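Side-chain contacts in methanol--corrinoid protein co-methyltransferase (Methanosarcina barkeri, PDB 2I2X), which catalyses methyl transfer from methanol to the cob(I)amide bound to its partner protein MtaC, a step of methanogenesis from methanol: residues S359-D364 against Y372-R377; I245-S250 against Y368-D373; N402-E405 against K411-L414. All blocks are in the same frame, centred on the assembly; numbering follows the deposited sequence.

In the fold
The three contacts lie on one side of the chain's centre; interaction 2 joins helix 240-259, which lies between strands of the barrel in sequence, to the helical region after them. Interactions 1 and 2 have centres 8 Å apart and share Tyr372 and Asp373; a probable hydrogen bond from Asn374 ND2 to Tyr368 O, 2.9 Å long, ties them. Interaction 3 lies about 10 Å from interaction 1 and 12 Å from interaction 2, centre to centre, and meets the latter where Tyr368 CG is 4.0 Å from Leu412 CD2. Interaction 2 is near the active site: the Arg247 side chain comes within about 9 Å of zinc and about 10 Å of the corrinoid. Interactions 1 and 3 lie away from both.

Interaction 1. Residues S359-D364 against Y372-R377; sequences SDRYRD and YDNAYR
Arg361 reaches across to Asp373 and Asn374, using the end of its side chain alone. CG stands anti to the backbone N (chi1 165°), which starts the chain off toward helix 372-383, and a bend at chi3 turns the guanidinium to its partners. NH2 donates to Asp373 OD2 at 3.0 Å, with an N-H...O angle of 154°, and OD2 answers with its syn lone pair. The other oxygen, OD1, lies at the guanidinium edge, but its bond to the same NH2 is weak and doubtfully short. The one sound bond is thus NH2 to OD2. The guanidinium and carboxylate planes are 35° apart. Asn374 comes over a guanidinium face, its ND2 3.6 Å from Arg361 NH1, yet this amide nitrogen spends its hydrogen bond on Tyr368 O.

The buried side of the contact is the arginine's: Arg361 CG sits 3.8 Å above the centre of the Tyr362 ring, and the guanidinium makes a cation-pi contact with Tyr368. The looser side is that of Asp373, which is partly exposed and packs on Met1 of another chain of the complex. A leucine here, with no charge, would probably leave the Asp373 carboxylate without its cationic mate and the Tyr368 ring without its cation-pi partner. The pair is a salt bridge between residues 359-364, on helix 349-361, and the first turn of helix 372-383, in the helical part of this TIM-barrel and helix-bundle protein.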
ATOM      1  N   SER A 359     -13.347   3.756  17.637  1.00  7.08           N
ATOM      2  CA  SER A 359     -12.361   4.460  16.798  1.00  8.21           C
ATOM      3  C   SER A 359     -12.994   5.467  15.830  1.00  7.91           C
ATOM      4  O   SER A 359     -12.541   6.615  15.688  1.00  8.34           O
ATOM      5  CB  SER A 359     -11.576   3.419  15.991  1.00  8.06           C
ATOM      6  OG  SER A 359     -10.827   4.025  14.941  1.00 13.72           O
ATOM      7  N   ASP A 360     -14.044   5.033  15.159  1.00  7.61           N
ATOM      8  CA  ASP A 360     -14.591   5.804  14.065  1.00  7.46           C
ATOM      9  C   ASP A 360     -16.013   6.273  14.309  1.00  8.14           C
ATOM     10  O   ASP A 360     -16.501   7.079  13.533  1.00  8.68           O
ATOM     11  CB  ASP A 360     -14.539   4.977  12.777  1.00  7.31           C
ATOM     12  CG  ASP A 360     -13.117   4.647  12.352  1.00  4.81           C
ATOM     13  OD1 ASP A 360     -12.219   5.429  12.685  1.00  2.28           O
ATOM     14  OD2 ASP A 360     -12.892   3.621  11.666  1.00  4.18           O
ATOM     15  N   ARG A 361     -16.671   5.790  15.373  1.00  7.86           N
ATOM     16  CA  ARG A 361     -18.050   6.172  15.650  1.00  8.35           C
ATOM     17  C   ARG A 361     -18.309   7.685  15.486  1.00  7.92           C
ATOM     18  O   ARG A 361     -19.408   8.070  15.023  1.00  7.26           O
ATOM     19  CB  ARG A 361     -18.563   5.663  17.043  1.00  8.75           C
ATOM     20  CG  ARG A 361     -19.887   6.371  17.505  1.00 10.68           C
ATOM     21  CD  ARG A 361     -20.479   5.929  18.874  1.00 11.05           C
ATOM     22  NE  ARG A 361     -20.937   4.593  18.655  1.00 14.72           N
ATOM     23  CZ  ARG A 361     -22.164   4.119  18.787  1.00 13.44           C
ATOM     24  NH1 ARG A 361     -23.166   4.855  19.243  1.00 10.84           N
ATOM     25  NH2 ARG A 361     -22.337   2.840  18.479  1.00 13.20           N
ATOM     26  N   TYR A 362     -17.332   8.527  15.859  1.00  6.55           N
ATOM     27  CA  TYR A 362     -17.573   9.985  15.867  1.00  6.73           C
ATOM     28  C   TYR A 362     -16.921  10.732  14.700  1.00  6.64           C
ATOM     29  O   TYR A 362     -17.055  11.969  14.567  1.00  6.15           O
ATOM     30  CB  TYR A 362     -17.216  10.622  17.232  1.00  6.91           C
ATOM     31  CG  TYR A 362     -18.072  10.075  18.372  1.00  8.57           C
ATOM     32  CD1 TYR A 362     -19.435  10.406  18.482  1.00  8.00           C
ATOM     33  CD2 TYR A 362     -17.531   9.188  19.314  1.00  8.91           C
ATOM     34  CE1 TYR A 362     -20.227   9.879  19.516  1.00  8.06           C
ATOM     35  CE2 TYR A 362     -18.310   8.654  20.339  1.00  8.49           C
ATOM     36  CZ  TYR A 362     -19.650   9.013  20.449  1.00  8.45           C
ATOM     37  OH  TYR A 362     -20.407   8.476  21.469  1.00  6.97           O
ATOM     38  N   ARG A 363     -16.242   9.974  13.847  1.00  6.02           N
ATOM     39  CA  ARG A 363     -15.568  10.559  12.727  1.00  6.84           C
ATOM     40  C   ARG A 363     -16.509  11.246  11.736  1.00  7.29           C
ATOM     41  O   ARG A 363     -16.119  12.261  11.163  1.00  8.01           O
ATOM     42  CB  ARG A 363     -14.722   9.517  12.004  1.00  7.20           C
ATOM     43  CG  ARG A 363     -13.433  10.068  11.332  1.00  4.95           C
ATOM     44  CD  ARG A 363     -12.587   8.890  10.819  1.00  2.25           C
ATOM     45  NE  ARG A 363     -11.941   8.277  11.966  1.00  2.13           N
ATOM     46  CZ  ARG A 363     -10.833   8.744  12.547  1.00  2.00           C
ATOM     47  NH1 ARG A 363     -10.219   9.850  12.102  1.00  2.00           N
ATOM     48  NH2 ARG A 363     -10.372   8.132  13.609  1.00  2.00           N
ATOM     49  N   ASP A 364     -17.724  10.708  11.534  1.00  7.18           N
ATOM     50  CA  ASP A 364     -18.621  11.144  10.451  1.00  6.75           C
ATOM     51  C   ASP A 364     -19.983  10.470  10.616  1.00  6.60           C
ATOM     52  O   ASP A 364     -20.054   9.364  11.150  1.00  6.86           O
ATOM     53  CB  ASP A 364     -18.047  10.712   9.111  1.00  6.76           C
ATOM     54  CG  ASP A 364     -18.606  11.497   7.939  1.00  8.21           C
ATOM     55  OD1 ASP A 364     -19.520  10.964   7.275  1.00  9.76           O
ATOM     56  OD2 ASP A 364     -18.146  12.644   7.676  1.00  8.24           O
ATOM     57  N   TYR A 372     -22.014  -1.152  14.766  1.00  8.17           N
ATOM     58  CA  TYR A 372     -22.806  -2.374  14.768  1.00  6.99           C
ATOM     59  C   TYR A 372     -24.082  -2.260  15.610  1.00  6.68           C
ATOM     60  O   TYR A 372     -25.089  -2.874  15.260  1.00  7.52           O
ATOM     61  CB  TYR A 372     -21.963  -3.607  15.161  1.00  6.58           C
ATOM     62  CG  TYR A 372     -21.611  -3.645  16.635  1.00  6.98           C
ATOM     63  CD1 TYR A 372     -20.472  -2.990  17.114  1.00  3.22           C
ATOM     64  CD2 TYR A 372     -22.456  -4.298  17.568  1.00  5.77           C
ATOM     65  CE1 TYR A 372     -20.168  -2.999  18.484  1.00  4.43           C
ATOM     66  CE2 TYR A 372     -22.166  -4.303  18.937  1.00  5.47           C
ATOM     67  CZ  TYR A 372     -21.021  -3.655  19.394  1.00  6.39           C
ATOM     68  OH  TYR A 372     -20.727  -3.647  20.754  1.00  5.53           O
ATOM     69  N   ASP A 373     -24.074  -1.498  16.698  1.00  5.45           N
ATOM     70  CA  ASP A 373     -25.339  -1.305  17.430  1.00  5.85           C
ATOM     71  C   ASP A 373     -26.382  -0.533  16.619  1.00  6.05           C
ATOM     72  O   ASP A 373     -27.565  -0.896  16.634  1.00  6.35           O
ATOM     73  CB  ASP A 373     -25.156  -0.668  18.807  1.00  4.54           C
ATOM     74  CG  ASP A 373     -24.485   0.665  18.727  1.00  6.32           C
ATOM     75  OD1 ASP A 373     -23.644   0.806  17.808  1.00  5.66           O
ATOM     76  OD2 ASP A 373     -24.777   1.574  19.558  1.00  7.28           O
ATOM     77  N   ASN A 374     -25.952   0.531  15.945  1.00  6.44           N
ATOM     78  CA  ASN A 374     -26.820   1.308  15.068  1.00  7.61           C
ATOM     79  C   ASN A 374     -27.199   0.543  13.793  1.00  8.69           C
ATOM     80  O   ASN A 374     -28.347   0.617  13.320  1.00  9.36           O
ATOM     81  CB  ASN A 374     -26.185   2.657  14.741  1.00  6.48           C
ATOM     82  CG  ASN A 374     -26.073   3.537  15.968  1.00  7.69           C
ATOM     83  OD1 ASN A 374     -26.987   3.539  16.794  1.00  5.15           O
ATOM     84  ND2 ASN A 374     -24.946   4.284  16.115  1.00  5.18           N
ATOM     85  N   ALA A 375     -26.240  -0.178  13.233  1.00  9.00           N
ATOM     86  CA  ALA A 375     -26.529  -1.004  12.079  1.00  9.78           C
ATOM     87  C   ALA A 375     -27.667  -2.003  12.407  1.00 10.06           C
ATOM     88  O   ALA A 375     -28.582  -2.211  11.590  1.00 10.67           O
ATOM     89  CB  ALA A 375     -25.276  -1.718  11.618  1.00  8.82           C
ATOM     90  N   TYR A 376     -27.609  -2.588  13.603  1.00  9.76           N
ATOM     91  CA  TYR A 376     -28.590  -3.566  14.063  1.00  9.55           C
ATOM     92  C   TYR A 376     -29.970  -2.899  14.138  1.00  9.58           C
ATOM     93  O   TYR A 376     -30.974  -3.461  13.701  1.00 10.06           O
ATOM     94  CB  TYR A 376     -28.189  -4.129  15.440  1.00  8.66           C
ATOM     95  CG  TYR A 376     -29.111  -5.206  15.951  1.00  7.40           C
ATOM     96  CD1 TYR A 376     -30.239  -4.893  16.742  1.00  7.19           C
ATOM     97  CD2 TYR A 376     -28.875  -6.545  15.626  1.00  4.99           C
ATOM     98  CE1 TYR A 376     -31.123  -5.917  17.187  1.00  6.42           C
ATOM     99  CE2 TYR A 376     -29.716  -7.570  16.068  1.00  4.54           C
ATOM    100  CZ  TYR A 376     -30.841  -7.270  16.834  1.00  6.62           C
ATOM    101  OH  TYR A 376     -31.642  -8.326  17.234  1.00  5.91           O
ATOM    102  N   ARG A 377     -29.998  -1.697  14.692  1.00  9.34           N
ATOM    103  CA  ARG A 377     -31.228  -0.929  14.837  1.00  9.61           C
ATOM    104  C   ARG A 377     -31.852  -0.662  13.449  1.00  9.95           C
ATOM    105  O   ARG A 377     -33.064  -0.848  13.263  1.00 10.08           O
ATOM    106  CB  ARG A 377     -30.946   0.361  15.609  1.00  8.92           C
ATOM    107  CG  ARG A 377     -32.107   1.292  15.789  1.00  9.43           C
ATOM    108  CD  ARG A 377     -31.721   2.545  16.578  1.00 11.65           C
ATOM    109  NE  ARG A 377     -32.711   3.623  16.455  1.00 13.53           N
ATOM    110  CZ  ARG A 377     -32.652   4.797  17.105  1.00 15.17           C
ATOM    111  NH1 ARG A 377     -31.647   5.074  17.932  1.00 13.86           N
ATOM    112  NH2 ARG A 377     -33.598   5.714  16.914  1.00 15.21           N
TER

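Interaction 2. Residues I245-S250 against Y368-D373; sequences IARAIS and YMLAYD
Arg247 and Leu370 meet beside the guanidinium, the flat group of this contact, which Leu370 CD2 approaches obliquely. The closer touch is aliphatic: Arg247 CG lies 4.0 Å from Leu370 CD1, and the two side chains run at about a right angle. The guanidinium nitrogens are bonded to other residues of the same chain, NH2 to Asn224 OD1 and NH1 in a salt bridge with Glu272. Bends at chi2 (72°) and chi3 (64°) fold the arginine so that its methylenes face residues 368-373 while its nitrogens turn to those partners.

Met369 makes the larger part of the contact from residues 368-373, through its terminal methyl. CE fits against the backbone and side chains of helix 240-259: it is 3.4 Å from Ala248 N, 3.8 Å from Ala248 CB and 3.7 Å from Arg247 CG. Successive turns in the methionine chain, at chi2 (-88°) and chi3, bring CE into this position. The small Ala248 side chain probably lets the methyl come this near the helix backbone, and Cys400 of helix 389-409 also packs on that alanine.

All four touching residues are buried, and no hydrogen bond links the two segments. The chemistry is thus divided along Arg247: its stem joins an apolar contact, while its head is held by Asn224 and Glu272. The Arg247 side chain lies about 7 Å from the side chains of the zinc ligands Cys220 and Cys269, where its charge, balanced at least in part by Glu272, may still affect the field near the zinc.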
ATOM      1  N   ILE A 245     -27.740   8.511   4.429  1.00  8.94           N
ATOM      2  CA  ILE A 245     -29.100   8.123   4.070  1.00  8.66           C
ATOM      3  C   ILE A 245     -29.055   7.154   2.892  1.00  8.81           C
ATOM      4  O   ILE A 245     -29.637   6.058   2.960  1.00  9.64           O
ATOM      5  CB  ILE A 245     -29.982   9.326   3.778  1.00  9.15           C
ATOM      6  CG1 ILE A 245     -30.190  10.147   5.055  1.00  9.31           C
ATOM      7  CG2 ILE A 245     -31.355   8.878   3.253  1.00  9.27           C
ATOM      8  CD1 ILE A 245     -30.807  11.487   4.797  1.00  9.43           C
ATOM      9  N   ALA A 246     -28.345   7.531   1.827  1.00  8.33           N
ATOM     10  CA  ALA A 246     -28.156   6.620   0.687  1.00  7.89           C
ATOM     11  C   ALA A 246     -27.672   5.255   1.169  1.00  7.60           C
ATOM     12  O   ALA A 246     -28.166   4.239   0.694  1.00  8.10           O
ATOM     13  CB  ALA A 246     -27.212   7.203  -0.373  1.00  7.32           C
ATOM     14  N   ARG A 247     -26.766   5.233   2.148  1.00  6.78           N
ATOM     15  CA  ARG A 247     -26.281   3.968   2.705  1.00  6.88           C
ATOM     16  C   ARG A 247     -27.346   3.137   3.397  1.00  7.20           C
ATOM     17  O   ARG A 247     -27.406   1.912   3.218  1.00  8.11           O
ATOM     18  CB  ARG A 247     -25.129   4.187   3.681  1.00  6.28           C
ATOM     19  CG  ARG A 247     -24.537   2.887   4.186  1.00  6.27           C
ATOM     20  CD  ARG A 247     -23.726   2.177   3.115  1.00  7.13           C
ATOM     21  NE  ARG A 247     -22.554   2.970   2.716  1.00 11.00           N
ATOM     22  CZ  ARG A 247     -21.790   2.713   1.654  1.00  9.75           C
ATOM     23  NH1 ARG A 247     -22.054   1.657   0.885  1.00  8.17           N
ATOM     24  NH2 ARG A 247     -20.763   3.519   1.367  1.00  7.37           N
ATOM     25  N   ALA A 248     -28.160   3.795   4.203  1.00  7.19           N
ATOM     26  CA  ALA A 248     -29.229   3.131   4.912  1.00  8.41           C
ATOM     27  C   ALA A 248     -30.207   2.438   3.952  1.00  9.08           C
ATOM     28  O   ALA A 248     -30.580   1.295   4.165  1.00  9.96           O
ATOM     29  CB  ALA A 248     -29.949   4.131   5.810  1.00  8.37           C
ATOM     30  N   ILE A 249     -30.587   3.125   2.877  1.00  9.57           N
ATOM     31  CA  ILE A 249     -31.494   2.577   1.839  1.00  9.01           C
ATOM     32  C   ILE A 249     -30.875   1.400   1.077  1.00  8.73           C
ATOM     33  O   ILE A 249     -31.609   0.525   0.557  1.00  7.88           O
ATOM     34  CB  ILE A 249     -31.912   3.710   0.834  1.00  9.11           C
ATOM     35  CG1 ILE A 249     -32.408   4.933   1.634  1.00 11.07           C
ATOM     36  CG2 ILE A 249     -32.918   3.206  -0.201  1.00  6.78           C
ATOM     37  CD1 ILE A 249     -33.097   6.073   0.830  1.00 12.29           C
ATOM     38  N   SER A 250     -29.533   1.372   1.008  1.00  7.72           N
ATOM     39  CA  SER A 250     -28.845   0.349   0.208  1.00  6.94           C
ATOM     40  C   SER A 250     -28.959  -0.966   0.919  1.00  6.90           C
ATOM     41  O   SER A 250     -28.958  -2.026   0.287  1.00  7.32           O
ATOM     42  CB  SER A 250     -27.372   0.688  -0.016  1.00  7.22           C
ATOM     43  OG  SER A 250     -26.626   0.585   1.198  1.00  7.25           O
ATOM     44  N   TYR A 368     -20.956   6.711  12.079  1.00  7.37           N
ATOM     45  CA  TYR A 368     -21.883   6.599  13.189  1.00  8.20           C
ATOM     46  C   TYR A 368     -23.010   5.574  12.966  1.00  8.97           C
ATOM     47  O   TYR A 368     -23.266   4.726  13.826  1.00  9.42           O
ATOM     48  CB  TYR A 368     -22.489   7.975  13.519  1.00  8.35           C
ATOM     49  CG  TYR A 368     -23.207   7.973  14.845  1.00  7.85           C
ATOM     50  CD1 TYR A 368     -22.507   8.239  16.030  1.00  6.26           C
ATOM     51  CD2 TYR A 368     -24.569   7.668  14.928  1.00  6.96           C
ATOM     52  CE1 TYR A 368     -23.124   8.195  17.260  1.00  6.08           C
ATOM     53  CE2 TYR A 368     -25.215   7.640  16.186  1.00  7.57           C
ATOM     54  CZ  TYR A 368     -24.474   7.899  17.338  1.00  6.71           C
ATOM     55  OH  TYR A 368     -25.066   7.884  18.564  1.00  6.69           O
ATOM     56  N   MET A 369     -23.692   5.668  11.824  1.00  9.54           N
ATOM     57  CA  MET A 369     -24.793   4.768  11.490  1.00  9.90           C
ATOM     58  C   MET A 369     -24.310   3.337  11.294  1.00 10.05           C
ATOM     59  O   MET A 369     -25.023   2.385  11.582  1.00 10.82           O
ATOM     60  CB  MET A 369     -25.505   5.259  10.225  1.00  9.70           C
ATOM     61  CG  MET A 369     -26.802   4.498   9.855  1.00 11.95           C
ATOM     62  SD  MET A 369     -26.537   3.028   8.803  1.00 17.44           S
ATOM     63  CE  MET A 369     -26.464   3.782   7.195  1.00 10.29           C
ATOM     64  N   LEU A 370     -23.093   3.176  10.809  1.00  9.75           N
ATOM     65  CA  LEU A 370     -22.618   1.857  10.448  1.00  9.46           C
ATOM     66  C   LEU A 370     -22.082   1.097  11.649  1.00  9.47           C
ATOM     67  O   LEU A 370     -21.817  -0.105  11.553  1.00  9.28           O
ATOM     68  CB  LEU A 370     -21.550   1.982   9.365  1.00 10.07           C
ATOM     69  CG  LEU A 370     -21.886   1.535   7.936  1.00  9.32           C
ATOM     70  CD1 LEU A 370     -23.330   1.380   7.707  1.00 11.19           C
ATOM     71  CD2 LEU A 370     -21.262   2.422   6.936  1.00  7.12           C
ATOM     72  N   ALA A 371     -21.930   1.794  12.779  1.00  9.44           N
ATOM     73  CA  ALA A 371     -21.552   1.157  14.057  1.00  9.26           C
ATOM     74  C   ALA A 371     -22.537   0.018  14.415  1.00  8.88           C
ATOM     75  O   ALA A 371     -23.739   0.194  14.334  1.00  9.16           O
ATOM     76  CB  ALA A 371     -21.488   2.186  15.155  1.00  9.02           C
ATOM     77  N   TYR A 372     -22.014  -1.152  14.766  1.00  8.17           N
ATOM     78  CA  TYR A 372     -22.806  -2.374  14.768  1.00  6.99           C
ATOM     79  C   TYR A 372     -24.082  -2.260  15.610  1.00  6.68           C
ATOM     80  O   TYR A 372     -25.089  -2.874  15.260  1.00  7.52           O
ATOM     81  CB  TYR A 372     -21.963  -3.607  15.161  1.00  6.58           C
ATOM     82  CG  TYR A 372     -21.611  -3.645  16.635  1.00  6.98           C
ATOM     83  CD1 TYR A 372     -20.472  -2.990  17.114  1.00  3.22           C
ATOM     84  CD2 TYR A 372     -22.456  -4.298  17.568  1.00  5.77           C
ATOM     85  CE1 TYR A 372     -20.168  -2.999  18.484  1.00  4.43           C
ATOM     86  CE2 TYR A 372     -22.166  -4.303  18.937  1.00  5.47           C
ATOM     87  CZ  TYR A 372     -21.021  -3.655  19.394  1.00  6.39           C
ATOM     88  OH  TYR A 372     -20.727  -3.647  20.754  1.00  5.53           O
ATOM     89  N   ASP A 373     -24.074  -1.498  16.698  1.00  5.45           N
ATOM     90  CA  ASP A 373     -25.339  -1.305  17.430  1.00  5.85           C
ATOM     91  C   ASP A 373     -26.382  -0.533  16.619  1.00  6.05           C
ATOM     92  O   ASP A 373     -27.565  -0.896  16.634  1.00  6.35           O
ATOM     93  CB  ASP A 373     -25.156  -0.668  18.807  1.00  4.54           C
ATOM     94  CG  ASP A 373     -24.485   0.665  18.727  1.00  6.32           C
ATOM     95  OD1 ASP A 373     -23.644   0.806  17.808  1.00  5.66           O
ATOM     96  OD2 ASP A 373     -24.777   1.574  19.558  1.00  7.28           O
TER

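Interaction 3. Residues N402-E405 against K411-L414; sequences NIIE and KLEL
Ile404 meets Leu412 and Leu414 with a single side-chain methyl, CG2. Leu414 CD1 approaches it to 3.9 Å and Leu412 CD2 to 4.0 Å. The same Leu412 methyl also lies 4.0 Å from Ile404 O, and so rests against the helix backbone as well as the side chain. The leucines come in differently: Leu414 runs at about a right angle to the isoleucine, whereas Leu412 meets it at a slant. With CG of Leu412 anti to its backbone N (chi1 -177°), that side chain extends from the loop toward helix 389-409; Leu414 has CG beside its backbone N (chi1 -59°) and still brings CD1 to the shared methyl.

The next shell comes from several helices. Pro365 touches both Ile404 and Leu414, and Tyr368 packs on Leu412. Leu422 of helix 416-430 and Val244 of helix 240-259 add further contacts to Ile404.

Farther out, the loop is bound to another chain of the complex: Lys411 NZ makes a salt bridge with Asp3 of that chain, and Glu413 O accepts a hydrogen bond from its Arg15. The two leucines thus face the isoleucine while residues between and before them hold the neighbouring chain. With methyl groups meeting each other and one backbone oxygen, and no hydrogen bond between the segments, the loop after helix 389-409 packs back on that helix here through van der Waals and hydrophobic contact; its polar bonds to the neighbouring chain are made by Lys411 and Glu413.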
ATOM      1  N   ASN A 402     -33.174   9.347  12.439  1.00 10.18           N
ATOM      2  CA  ASN A 402     -33.325   9.293  13.897  1.00 10.57           C
ATOM      3  C   ASN A 402     -32.008   9.023  14.595  1.00 10.48           C
ATOM      4  O   ASN A 402     -31.659   9.702  15.570  1.00 10.09           O
ATOM      5  CB  ASN A 402     -34.355   8.244  14.313  1.00 10.48           C
ATOM      6  CG  ASN A 402     -35.773   8.605  13.860  1.00 12.52           C
ATOM      7  OD1 ASN A 402     -36.104   9.791  13.651  1.00 11.84           O
ATOM      8  ND2 ASN A 402     -36.613   7.581  13.706  1.00 11.83           N
ATOM      9  N   ILE A 403     -31.276   8.043  14.068  1.00 10.40           N
ATOM     10  CA  ILE A 403     -30.010   7.644  14.630  1.00 10.44           C
ATOM     11  C   ILE A 403     -28.996   8.776  14.621  1.00 10.52           C
ATOM     12  O   ILE A 403     -28.421   9.071  15.670  1.00  9.84           O
ATOM     13  CB  ILE A 403     -29.454   6.368  13.967  1.00 10.76           C
ATOM     14  CG1 ILE A 403     -30.301   5.178  14.427  1.00  9.64           C
ATOM     15  CG2 ILE A 403     -27.958   6.183  14.348  1.00  8.96           C
ATOM     16  CD1 ILE A 403     -30.210   3.988  13.557  1.00 11.34           C
ATOM     17  N   ILE A 404     -28.813   9.427  13.466  1.00 11.14           N
ATOM     18  CA  ILE A 404     -27.860  10.552  13.353  1.00 12.05           C
ATOM     19  C   ILE A 404     -28.279  11.698  14.287  1.00 13.14           C
ATOM     20  O   ILE A 404     -27.440  12.322  14.926  1.00 14.01           O
ATOM     21  CB  ILE A 404     -27.719  11.082  11.886  1.00 11.91           C
ATOM     22  CG1 ILE A 404     -27.296   9.991  10.897  1.00 11.46           C
ATOM     23  CG2 ILE A 404     -26.792  12.316  11.816  1.00 12.35           C
ATOM     24  CD1 ILE A 404     -26.068   9.173  11.328  1.00 10.41           C
ATOM     25  N   GLU A 405     -29.577  11.954  14.382  1.00 13.94           N
ATOM     26  CA  GLU A 405     -30.098  12.997  15.260  1.00 15.52           C
ATOM     27  C   GLU A 405     -29.768  12.732  16.713  1.00 15.55           C
ATOM     28  O   GLU A 405     -29.376  13.661  17.435  1.00 15.62           O
ATOM     29  CB  GLU A 405     -31.627  13.166  15.097  1.00 15.58           C
ATOM     30  CG  GLU A 405     -32.016  14.198  14.085  1.00 18.17           C
ATOM     31  CD  GLU A 405     -33.492  14.140  13.614  1.00 24.85           C
ATOM     32  OE1 GLU A 405     -33.763  14.719  12.542  1.00 29.69           O
ATOM     33  OE2 GLU A 405     -34.380  13.552  14.265  1.00 26.07           O
ATOM     34  N   LYS A 411     -22.528  13.224  21.226  1.00 15.15           N
ATOM     35  CA  LYS A 411     -21.159  13.701  20.980  1.00 14.78           C
ATOM     36  C   LYS A 411     -20.760  13.818  19.501  1.00 15.34           C
ATOM     37  O   LYS A 411     -19.671  14.366  19.181  1.00 15.60           O
ATOM     38  CB  LYS A 411     -20.167  12.826  21.734  1.00 14.77           C
ATOM     39  CG  LYS A 411     -20.180  13.052  23.227  1.00 13.81           C
ATOM     40  CD  LYS A 411     -18.923  12.516  23.885  1.00 13.02           C
ATOM     41  CE  LYS A 411     -18.892  11.004  23.991  1.00 14.89           C
ATOM     42  NZ  LYS A 411     -20.206  10.360  24.340  1.00 16.90           N
ATOM     43  N   LEU A 412     -21.620  13.308  18.611  1.00 14.77           N
ATOM     44  CA  LEU A 412     -21.422  13.460  17.163  1.00 15.13           C
ATOM     45  C   LEU A 412     -21.523  14.945  16.815  1.00 15.24           C
ATOM     46  O   LEU A 412     -22.557  15.573  17.038  1.00 15.58           O
ATOM     47  CB  LEU A 412     -22.469  12.653  16.364  1.00 14.78           C
ATOM     48  CG  LEU A 412     -22.354  12.647  14.827  1.00 14.13           C
ATOM     49  CD1 LEU A 412     -20.994  12.092  14.335  1.00 12.18           C
ATOM     50  CD2 LEU A 412     -23.510  11.923  14.143  1.00  7.40           C
ATOM     51  N   GLU A 413     -20.441  15.492  16.275  1.00 15.01           N
ATOM     52  CA  GLU A 413     -20.313  16.909  16.030  1.00 14.36           C
ATOM     53  C   GLU A 413     -20.556  17.185  14.536  1.00 14.10           C
ATOM     54  O   GLU A 413     -19.662  17.008  13.691  1.00 13.83           O
ATOM     55  CB  GLU A 413     -18.910  17.324  16.468  1.00 14.70           C
ATOM     56  CG  GLU A 413     -18.646  18.803  16.629  1.00 16.16           C
ATOM     57  CD  GLU A 413     -17.156  19.123  16.740  1.00 21.48           C
ATOM     58  OE1 GLU A 413     -16.291  18.336  16.275  1.00 21.49           O
ATOM     59  OE2 GLU A 413     -16.826  20.184  17.299  1.00 25.73           O
ATOM     60  N   LEU A 414     -21.779  17.610  14.206  1.00 13.61           N
ATOM     61  CA  LEU A 414     -22.142  17.898  12.823  1.00 12.41           C
ATOM     62  C   LEU A 414     -21.998  19.377  12.577  1.00 12.19           C
ATOM     63  O   LEU A 414     -22.272  20.168  13.475  1.00 11.51           O
ATOM     64  CB  LEU A 414     -23.593  17.505  12.565  1.00 12.45           C
ATOM     65  CG  LEU A 414     -24.056  16.070  12.774  1.00 12.49           C
ATOM     66  CD1 LEU A 414     -25.455  15.952  12.192  1.00  9.98           C
ATOM     67  CD2 LEU A 414     -23.068  15.074  12.097  1.00 11.07           C
TER